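Local coordinates for variant surface glycoprotein MITAT 1.1 (Trypanosoma brucei brucei, PDB 5LY9) that forms a dense coat on the parasite surface, whose serial replacement by antigenically distinct variants lets the trypanosome evade the host immune response, at residues A61-F72 against T312-D320. Residues are numbered along the deposited sequence; the frame is centred on the assembly and turned at random.
Sequences ALQQLTLLRGYF and TKTYLDMVD. Unlike the reference sequence in segment 61-72: Leu-65 (reference Ser). With NAG (2-acetamido-2-deoxy-beta-D-glucopyranose), chain C; NAG (2-acetamido-2-deoxy-beta-D-glucopyranose), chain B; MAN (alpha-D-mannopyranose), chain D; GOL (glycerol), chain G.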
# COMPACT_ATOMS: atom_id res chain seq x y z
N ALA A 61 34.40 -25.05 -9.10
CA ALA A 61 33.06 -24.76 -9.56
C ALA A 61 32.88 -23.29 -9.82
O ALA A 61 31.75 -22.75 -9.66
CB ALA A 61 32.07 -25.22 -8.54
N LEU A 62 33.96 -22.66 -10.25
CA LEU A 62 33.98 -21.18 -10.38
C LEU A 62 32.87 -20.71 -11.32
O LEU A 62 32.14 -19.76 -10.95
CB LEU A 62 35.35 -20.68 -10.84
CG LEU A 62 35.39 -19.17 -11.07
CD1 LEU A 62 35.11 -18.46 -9.78
CD2 LEU A 62 36.72 -18.76 -11.62
N GLN A 63 32.77 -21.29 -12.52
CA GLN A 63 31.83 -20.81 -13.47
C GLN A 63 30.38 -21.11 -13.08
O GLN A 63 29.52 -20.26 -13.24
CB GLN A 63 32.08 -21.32 -14.88
CG GLN A 63 33.40 -20.81 -15.48
CD GLN A 63 33.63 -21.35 -16.92
OE1 GLN A 63 32.72 -21.49 -17.69
NE2 GLN A 63 34.85 -21.58 -17.26
N GLN A 64 30.11 -22.31 -12.57
CA GLN A 64 28.75 -22.67 -12.10
C GLN A 64 28.30 -21.71 -10.99
O GLN A 64 27.19 -21.17 -11.00
CB GLN A 64 28.76 -24.08 -11.52
CG GLN A 64 29.06 -25.15 -12.55
CD GLN A 64 30.53 -25.46 -12.81
OE1 GLN A 64 31.44 -24.71 -12.47
NE2 GLN A 64 30.76 -26.56 -13.52
N LEU A 65 29.19 -21.43 -10.08
CA LEU A 65 28.82 -20.61 -8.89
C LEU A 65 28.72 -19.10 -9.24
O LEU A 65 27.85 -18.40 -8.74
CB LEU A 65 29.83 -20.85 -7.78
CG LEU A 65 29.72 -22.28 -7.21
CD1 LEU A 65 30.74 -22.49 -6.14
CD2 LEU A 65 28.36 -22.51 -6.59
N THR A 66 29.58 -18.64 -10.13
CA THR A 66 29.50 -17.27 -10.65
C THR A 66 28.14 -17.04 -11.30
O THR A 66 27.48 -16.04 -11.05
CB THR A 66 30.61 -16.96 -11.61
OG1 THR A 66 31.87 -16.99 -10.93
CG2 THR A 66 30.46 -15.62 -12.25
N LEU A 67 27.75 -17.97 -12.15
CA LEU A 67 26.47 -17.94 -12.83
C LEU A 67 25.34 -17.90 -11.87
O LEU A 67 24.40 -17.06 -12.00
CB LEU A 67 26.37 -19.12 -13.73
CG LEU A 67 25.06 -19.19 -14.47
CD1 LEU A 67 24.84 -17.98 -15.41
CD2 LEU A 67 24.93 -20.46 -15.20
N LEU A 68 25.36 -18.75 -10.82
CA LEU A 68 24.26 -18.79 -9.90
C LEU A 68 24.20 -17.50 -9.06
O LEU A 68 23.12 -16.99 -8.81
CB LEU A 68 24.38 -20.02 -8.98
CG LEU A 68 24.07 -21.31 -9.70
CD1 LEU A 68 24.54 -22.53 -8.86
CD2 LEU A 68 22.63 -21.44 -10.04
N ARG A 69 25.35 -16.97 -8.67
CA ARG A 69 25.44 -15.70 -7.90
C ARG A 69 24.85 -14.59 -8.73
O ARG A 69 24.07 -13.79 -8.24
CB ARG A 69 26.89 -15.45 -7.58
CG ARG A 69 27.19 -14.13 -6.86
CD ARG A 69 27.89 -13.11 -7.73
NE ARG A 69 28.25 -11.99 -6.88
CZ ARG A 69 29.35 -11.92 -6.12
NH1 ARG A 69 30.32 -12.84 -6.16
NH2 ARG A 69 29.48 -10.92 -5.30
N GLY A 70 25.25 -14.56 -10.00
CA GLY A 70 24.72 -13.55 -10.94
C GLY A 70 23.24 -13.66 -11.14
O GLY A 70 22.54 -12.62 -11.21
N TYR A 71 22.74 -14.91 -11.21
CA TYR A 71 21.33 -15.16 -11.34
C TYR A 71 20.53 -14.66 -10.15
O TYR A 71 19.55 -13.92 -10.29
CB TYR A 71 21.10 -16.63 -11.62
CG TYR A 71 19.73 -17.09 -11.42
CD1 TYR A 71 18.82 -17.06 -12.44
CD2 TYR A 71 19.35 -17.56 -10.20
CE1 TYR A 71 17.53 -17.42 -12.21
CE2 TYR A 71 18.09 -17.91 -9.94
CZ TYR A 71 17.16 -17.88 -10.97
OH TYR A 71 15.85 -18.35 -10.71
N PHE A 72 20.97 -15.04 -8.98
CA PHE A 72 20.24 -14.57 -7.81
C PHE A 72 20.30 -13.05 -7.68
O PHE A 72 19.30 -12.42 -7.32
CB PHE A 72 20.81 -15.21 -6.51
CG PHE A 72 20.56 -16.69 -6.40
CD1 PHE A 72 19.30 -17.21 -6.53
CD2 PHE A 72 21.60 -17.57 -6.12
CE1 PHE A 72 19.03 -18.60 -6.44
CE2 PHE A 72 21.37 -18.95 -6.06
CZ PHE A 72 20.11 -19.45 -6.23
N THR A 312 21.26 -27.80 -10.97
CA THR A 312 21.94 -26.81 -10.12
C THR A 312 22.01 -27.24 -8.66
O THR A 312 22.81 -26.69 -7.87
CB THR A 312 21.24 -25.45 -10.21
OG1 THR A 312 19.87 -25.64 -9.87
CG2 THR A 312 21.41 -24.82 -11.62
N LYS A 313 21.27 -28.27 -8.28
CA LYS A 313 21.08 -28.56 -6.86
C LYS A 313 22.36 -28.91 -6.12
O LYS A 313 22.53 -28.45 -5.01
CB LYS A 313 20.00 -29.63 -6.64
CG LYS A 313 19.79 -30.00 -5.17
CD LYS A 313 18.54 -30.80 -4.95
CE LYS A 313 18.37 -31.38 -3.52
NZ LYS A 313 19.58 -32.07 -2.93
N THR A 314 23.24 -29.76 -6.70
CA THR A 314 24.48 -30.15 -6.00
C THR A 314 25.36 -28.97 -5.72
O THR A 314 25.90 -28.92 -4.61
CB THR A 314 25.32 -31.26 -6.72
OG1 THR A 314 25.69 -30.76 -8.00
CG2 THR A 314 24.49 -32.46 -6.92
N TYR A 315 25.35 -27.94 -6.61
CA TYR A 315 26.10 -26.72 -6.39
C TYR A 315 25.53 -25.88 -5.21
O TYR A 315 26.29 -25.34 -4.36
CB TYR A 315 26.23 -25.85 -7.71
CG TYR A 315 27.03 -26.58 -8.68
CD1 TYR A 315 28.42 -26.53 -8.62
CD2 TYR A 315 26.44 -27.47 -9.57
CE1 TYR A 315 29.17 -27.32 -9.48
CE2 TYR A 315 27.23 -28.26 -10.42
CZ TYR A 315 28.59 -28.15 -10.35
OH TYR A 315 29.42 -28.89 -11.17
N LEU A 316 24.23 -25.75 -5.18
CA LEU A 316 23.56 -24.97 -4.12
C LEU A 316 23.75 -25.72 -2.77
O LEU A 316 23.91 -25.09 -1.70
CB LEU A 316 22.12 -24.78 -4.44
CG LEU A 316 21.84 -23.93 -5.69
CD1 LEU A 316 20.34 -23.93 -6.06
CD2 LEU A 316 22.36 -22.56 -5.49
N ASP A 317 23.66 -27.04 -2.81
CA ASP A 317 23.93 -27.86 -1.61
C ASP A 317 25.33 -27.71 -1.05
O ASP A 317 25.51 -27.59 0.16
CB ASP A 317 23.62 -29.33 -1.88
CG ASP A 317 22.12 -29.62 -2.00
OD1 ASP A 317 21.24 -28.80 -1.61
OD2 ASP A 317 21.81 -30.70 -2.51
N MET A 318 26.32 -27.65 -1.95
CA MET A 318 27.69 -27.38 -1.59
C MET A 318 27.85 -26.03 -0.90
O MET A 318 28.49 -25.90 0.12
CB MET A 318 28.53 -27.49 -2.86
CG MET A 318 29.98 -27.38 -2.66
SD MET A 318 30.79 -27.86 -4.24
CE MET A 318 30.47 -26.41 -5.17
N VAL A 319 27.14 -25.01 -1.40
CA VAL A 319 27.18 -23.70 -0.76
C VAL A 319 26.58 -23.77 0.67
O VAL A 319 27.15 -23.26 1.62
CB VAL A 319 26.41 -22.70 -1.67
CG1 VAL A 319 26.12 -21.43 -0.95
CG2 VAL A 319 27.28 -22.40 -2.87
N ASP A 320 25.42 -24.39 0.77
CA ASP A 320 24.71 -24.56 2.06
C ASP A 320 25.52 -25.27 3.15
O ASP A 320 25.47 -24.88 4.30
CB ASP A 320 23.41 -25.33 1.87
CG ASP A 320 22.30 -24.48 1.25
OD1 ASP A 320 22.42 -23.22 1.20
OD2 ASP A 320 21.31 -25.10 0.77
C1 NAG C . 17.54 -21.29 -0.51
C2 NAG C . 18.89 -21.22 0.15
C3 NAG C . 19.07 -22.25 1.26
C4 NAG C . 17.89 -22.21 2.24
C5 NAG C . 16.62 -22.32 1.40
C6 NAG C . 15.33 -22.33 2.19
C7 NAG C . 20.97 -20.54 -0.90
C8 NAG C . 22.08 -20.93 -1.81
N2 NAG C . 20.00 -21.42 -0.78
O3 NAG C . 20.31 -22.06 2.00
O4 NAG C . 18.02 -23.16 3.35
O5 NAG C . 16.55 -21.20 0.48
O6 NAG C . 15.29 -21.14 2.94
O7 NAG C . 20.90 -19.47 -0.34
C1 NAG B . 15.23 -19.31 -4.73
C2 NAG B . 14.55 -19.19 -3.38
C3 NAG B . 15.53 -19.12 -2.26
C4 NAG B . 16.45 -20.35 -2.37
C5 NAG B . 17.10 -20.38 -3.74
C6 NAG B . 17.99 -21.60 -4.01
C7 NAG B . 12.38 -18.07 -3.31
C8 NAG B . 11.60 -16.79 -3.28
N2 NAG B . 13.71 -17.99 -3.35
O3 NAG B . 14.84 -19.16 -1.02
O4 NAG B . 17.46 -20.19 -1.38
O5 NAG B . 16.09 -20.44 -4.71
O6 NAG B . 17.28 -22.80 -3.66
O7 NAG B . 11.82 -19.14 -3.34
C1 MAN D . 20.26 -28.61 4.41
C2 MAN D . 20.05 -29.84 5.28
C3 MAN D . 20.33 -29.42 6.70
C4 MAN D . 21.72 -28.80 6.84
C5 MAN D . 22.06 -27.73 5.79
C6 MAN D . 23.57 -27.55 5.57
O2 MAN D . 20.90 -30.93 4.82
O3 MAN D . 20.14 -30.61 7.47
O4 MAN D . 21.79 -28.17 8.11
O5 MAN D . 21.58 -28.11 4.52
O6 MAN D . 24.11 -28.42 4.52
C1 GOL G . 18.77 -21.60 -11.32
O1 GOL G . 18.17 -22.62 -12.07
C2 GOL G . 18.26 -21.70 -9.94
O2 GOL G . 18.74 -22.91 -9.31
C3 GOL G . 16.72 -21.70 -10.16
O3 GOL G . 16.21 -20.68 -9.36
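Tyr-315 lies with one ring face against Gln-64, whose CG sits 4.0 Å from the centroid of the Tyr-315 ring and 22° off its normal, a CH-pi contact. Gln-64 bends at chi2 (87°), bringing its amide over the tyrosine, with amide and ring planes 16° apart; NE2 passes 3.6 Å from Tyr-315 OH without a hydrogen bond, being bonded instead to the backbone oxygen of Leu-303. Ala-61, the N-cap residue of its helix, meets the same ring at the edge, CB to CE1 of Tyr-315 being 3.7 Å.

Beyond the tyrosine ring the contact is apolar, mostly aliphatic. Leu-68 splits its branches: CD1 touches both Tyr-315 CB (3.9 Å) and Leu-316 CD2, whereas CD2 touches the methyl of Thr-312. Leu-65 CD2 slides past Val-319 CG2 at 3.9 Å, and its CD1 meets the Met-318 methyl, which the bend at chi3 folds back over Ala-61. At the other end, Leu-316 CD2 lies in the plane of the Phe-72 ring, 3.8 Å from CE2 at its edge, while C6 of the N-acetylglucosamine of chain B comes within 3.7 Å of Phe-72 CZ.

No hydrogen bond joins the segments. With axes 10.5 Å apart and nearly perpendicular, this is a crossed helix pair, setting the short helix 313-321 across the start of the long helix 62-114 of the A-type VSG N-terminal domain, beside the attached glycan, probably linked through Asn-266.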